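Long-range contact in AlyQ (Persicobacter sp. CCB-QB2, PDB 7D2A), which binds uronic acid sugars of alginate through a family 32 carbohydrate-binding module: residues I74-D79 against T106-I111. Numbering follows the deposited sequence.
Sequences ISLGSD and TTARYI
Ile-74 lies alongside Ile-111, the two pointing the same way; with CG2 anti to the backbone N in both, Ile-74 CG2 and Ile-111 CG2 meet at 3.9 Å. Ser-75 contributes its carbonyl, which receives a CA-H...O contact from Ile-111. Leu-76 meets the other segment through its CB, which packs on Ala-108 CB at 3.6 Å, and through both methyls. With CG held between the backbone N and the carbonyl carbon (chi1 50°), Leu-76 CD1 and CD2 both lie 3.7 Å from Thr-106 CG2, tip to tip. An alanine here would keep the CB contact but would probably leave the Thr-106 methyl without its partners and open a gap beside it and the Ala-108 methyl. At Gly-77 the backbones form an antiparallel hydrogen-bonded pair: Gly-77 N donates to Tyr-110 O (3.0 Å), and Tyr-110 N returns a nearly straight bond to Gly-77 O (3.0 Å, 166°). Arg-109 N also reaches Gly-77 O, at 3.1 Å and from above the carbonyl plane, making a classic beta bulge with two donors on one oxygen. The backbone angles of Gly-77 would bring a CB into collision with the carbonyl oxygen of Leu-76. Ser-78 O approaches the Tyr-110 ring edge near its plane, 3.4 Å from Tyr-110 CE2, while Arg-109 CG lies above one ring face, displaced toward the rim; the Arg-109 guanidinium is salt-bridged to Asp-48. The change of direction at Arg-109 passes the chain between the sheets of the F5/8 type C beta-sandwich: strand 70-77, flanked by strands 84-90 and 110-118, pairs with the latter while Leu-76 packs across on strand 105-108 (axes at 77°), and Val-58 of strand 52-62 touches Ile-74 and Ile-111 from that opposing sheet.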
ATOM      1  N   ILE A  74       4.936  -1.183  -5.868  1.00 10.92           N
ATOM      2  CA  ILE A  74       5.407  -0.360  -4.738  1.00 10.91           C
ATOM      3  C   ILE A  74       6.590   0.460  -5.231  1.00 11.69           C
ATOM      4  O   ILE A  74       7.547  -0.149  -5.792  1.00 10.80           O
ATOM      5  CB  ILE A  74       5.769  -1.251  -3.539  1.00 10.83           C
ATOM      6  CG1 ILE A  74       4.617  -2.191  -3.145  1.00 10.48           C
ATOM      7  CG2 ILE A  74       6.265  -0.410  -2.371  1.00 12.37           C
ATOM      8  CD1 ILE A  74       4.973  -3.184  -2.069  1.00 11.72           C
ATOM      9  N   SER A  75       6.569   1.727  -4.945  1.00 11.53           N
ATOM     10  CA  SER A  75       7.695   2.636  -5.264  1.00 11.79           C
ATOM     11  C   SER A  75       8.058   3.404  -4.021  1.00 12.19           C
ATOM     12  O   SER A  75       7.214   3.623  -3.128  1.00 12.89           O
ATOM     13  CB  SER A  75       7.397   3.527  -6.439  1.00 14.08           C
ATOM     14  OG  SER A  75       6.272   4.391  -6.238  1.00 14.43           O
ATOM     15  N   LEU A  76       9.311   3.771  -3.888  1.00 11.90           N
ATOM     16  CA  LEU A  76       9.699   4.516  -2.683  1.00 13.28           C
ATOM     17  C   LEU A  76      10.822   5.502  -2.970  1.00 13.73           C
ATOM     18  O   LEU A  76      11.410   5.545  -4.066  1.00 14.58           O
ATOM     19  CB  LEU A  76      10.033   3.536  -1.559  1.00 14.26           C
ATOM     20  CG  LEU A  76      10.998   2.398  -1.886  1.00 14.22           C
ATOM     21  CD1 LEU A  76      12.336   2.933  -2.322  1.00 15.39           C
ATOM     22  CD2 LEU A  76      11.157   1.464  -0.675  1.00 15.85           C
ATOM     23  N   GLY A  77      11.100   6.304  -1.971  1.00 13.57           N
ATOM     24  CA  GLY A  77      12.232   7.234  -2.080  1.00 15.87           C
ATOM     25  C   GLY A  77      12.007   8.449  -1.217  1.00 18.05           C
ATOM     26  O   GLY A  77      11.205   8.386  -0.300  1.00 16.04           O
ATOM     27  N   SER A  78      12.776   9.492  -1.463  1.00 17.41           N
ATOM     28  CA  SER A  78      12.712  10.768  -0.705  1.00 21.95           C
ATOM     29  C   SER A  78      11.801  11.788  -1.421  1.00 21.88           C
ATOM     30  O   SER A  78      11.313  12.660  -0.749  1.00 27.45           O
ATOM     31  CB  SER A  78      14.116  11.270  -0.554  1.00 26.35           C
ATOM     32  OG  SER A  78      14.559  11.715  -1.827  1.00 30.88           O
ATOM     33  N   ASP A  79      11.604  11.706  -2.752  1.00 26.21           N
ATOM     34  CA  ASP A  79      10.820  12.688  -3.556  1.00 27.29           C
ATOM     35  C   ASP A  79       9.599  11.989  -4.135  1.00 26.18           C
ATOM     36  O   ASP A  79       9.741  11.251  -5.103  1.00 27.78           O
ATOM     37  CB  ASP A  79      11.645  13.341  -4.685  1.00 30.73           C
ATOM     38  CG  ASP A  79      10.916  14.444  -5.467  1.00 37.24           C
ATOM     39  OD1 ASP A  79       9.719  14.679  -5.178  1.00 34.65           O
ATOM     40  OD2 ASP A  79      11.553  15.084  -6.383  1.00 34.22           O
ATOM     41  N   THR A 106      16.332  -0.721   1.430  1.00 13.17           N
ATOM     42  CA  THR A 106      16.746   0.576   0.869  1.00 13.51           C
ATOM     43  C   THR A 106      16.189   1.705   1.745  1.00 15.23           C
ATOM     44  O   THR A 106      15.424   1.421   2.631  1.00 17.88           O
ATOM     45  CB  THR A 106      16.283   0.665  -0.585  1.00 15.03           C
ATOM     46  OG1 THR A 106      16.943   1.813  -1.135  1.00 17.28           O
ATOM     47  CG2 THR A 106      14.773   0.697  -0.707  1.00 17.01           C
ATOM     48  N   THR A 107      16.523   2.925   1.461  1.00 14.28           N
ATOM     49  CA  THR A 107      16.162   4.056   2.335  1.00 15.17           C
ATOM     50  C   THR A 107      14.958   4.711   1.704  1.00 16.21           C
ATOM     51  O   THR A 107      14.946   4.899   0.465  1.00 18.40           O
ATOM     52  CB  THR A 107      17.332   5.032   2.521  1.00 18.02           C
ATOM     53  OG1 THR A 107      18.304   4.266   3.215  1.00 18.22           O
ATOM     54  CG2 THR A 107      16.941   6.245   3.321  1.00 19.83           C
ATOM     55  N   ALA A 108      13.985   5.143   2.492  1.00 13.93           N
ATOM     56  CA  ALA A 108      12.794   5.828   1.956  1.00 13.60           C
ATOM     57  C   ALA A 108      12.132   6.610   3.080  1.00 13.31           C
ATOM     58  O   ALA A 108      12.053   6.101   4.213  1.00 13.86           O
ATOM     59  CB  ALA A 108      11.769   4.893   1.341  1.00 13.80           C
ATOM     60  N   ARG A 109      11.638   7.778   2.742  1.00 13.04           N
ATOM     61  CA  ARG A 109      10.663   8.503   3.577  1.00 12.59           C
ATOM     62  C   ARG A 109       9.269   8.160   3.071  1.00 13.01           C
ATOM     63  O   ARG A 109       8.349   8.068   3.909  1.00 13.61           O
ATOM     64  CB  ARG A 109      10.913  10.013   3.560  1.00 13.82           C
ATOM     65  CG  ARG A 109       9.759  10.780   4.180  1.00 15.18           C
ATOM     66  CD  ARG A 109      10.032  12.249   4.375  1.00 16.95           C
ATOM     67  NE  ARG A 109       8.837  12.879   4.907  1.00 17.90           N
ATOM     68  CZ  ARG A 109       8.749  14.148   5.286  1.00 21.33           C
ATOM     69  NH1 ARG A 109       9.792  14.961   5.189  1.00 21.67           N
ATOM     70  NH2 ARG A 109       7.583  14.614   5.695  1.00 19.68           N
ATOM     71  N   TYR A 110       9.086   8.025   1.743  1.00 12.21           N
ATOM     72  CA  TYR A 110       7.745   7.846   1.128  1.00 12.12           C
ATOM     73  C   TYR A 110       7.688   6.467   0.495  1.00 11.66           C
ATOM     74  O   TYR A 110       8.642   6.044  -0.226  1.00 12.41           O
ATOM     75  CB  TYR A 110       7.477   8.926   0.078  1.00 13.59           C
ATOM     76  CG  TYR A 110       7.422  10.316   0.638  1.00 13.78           C
ATOM     77  CD1 TYR A 110       6.284  10.833   1.219  1.00 13.64           C
ATOM     78  CD2 TYR A 110       8.543  11.128   0.615  1.00 16.18           C
ATOM     79  CE1 TYR A 110       6.257  12.081   1.801  1.00 16.82           C
ATOM     80  CE2 TYR A 110       8.527  12.405   1.146  1.00 17.36           C
ATOM     81  CZ  TYR A 110       7.373  12.899   1.716  1.00 17.82           C
ATOM     82  OH  TYR A 110       7.337  14.158   2.250  1.00 20.90           O
ATOM     83  N   ILE A 111       6.557   5.798   0.697  1.00 10.65           N
ATOM     84  CA  ILE A 111       6.203   4.501   0.091  1.00 10.96           C
ATOM     85  C   ILE A 111       4.875   4.681  -0.605  1.00 11.15           C
ATOM     86  O   ILE A 111       3.920   5.122   0.047  1.00 11.91           O
ATOM     87  CB  ILE A 111       6.119   3.392   1.149  1.00 12.16           C
ATOM     88  CG1 ILE A 111       7.456   3.071   1.817  1.00 13.40           C
ATOM     89  CG2 ILE A 111       5.552   2.157   0.485  1.00 13.15           C
ATOM     90  CD1 ILE A 111       8.009   4.020   2.798  1.00 14.97           C
TER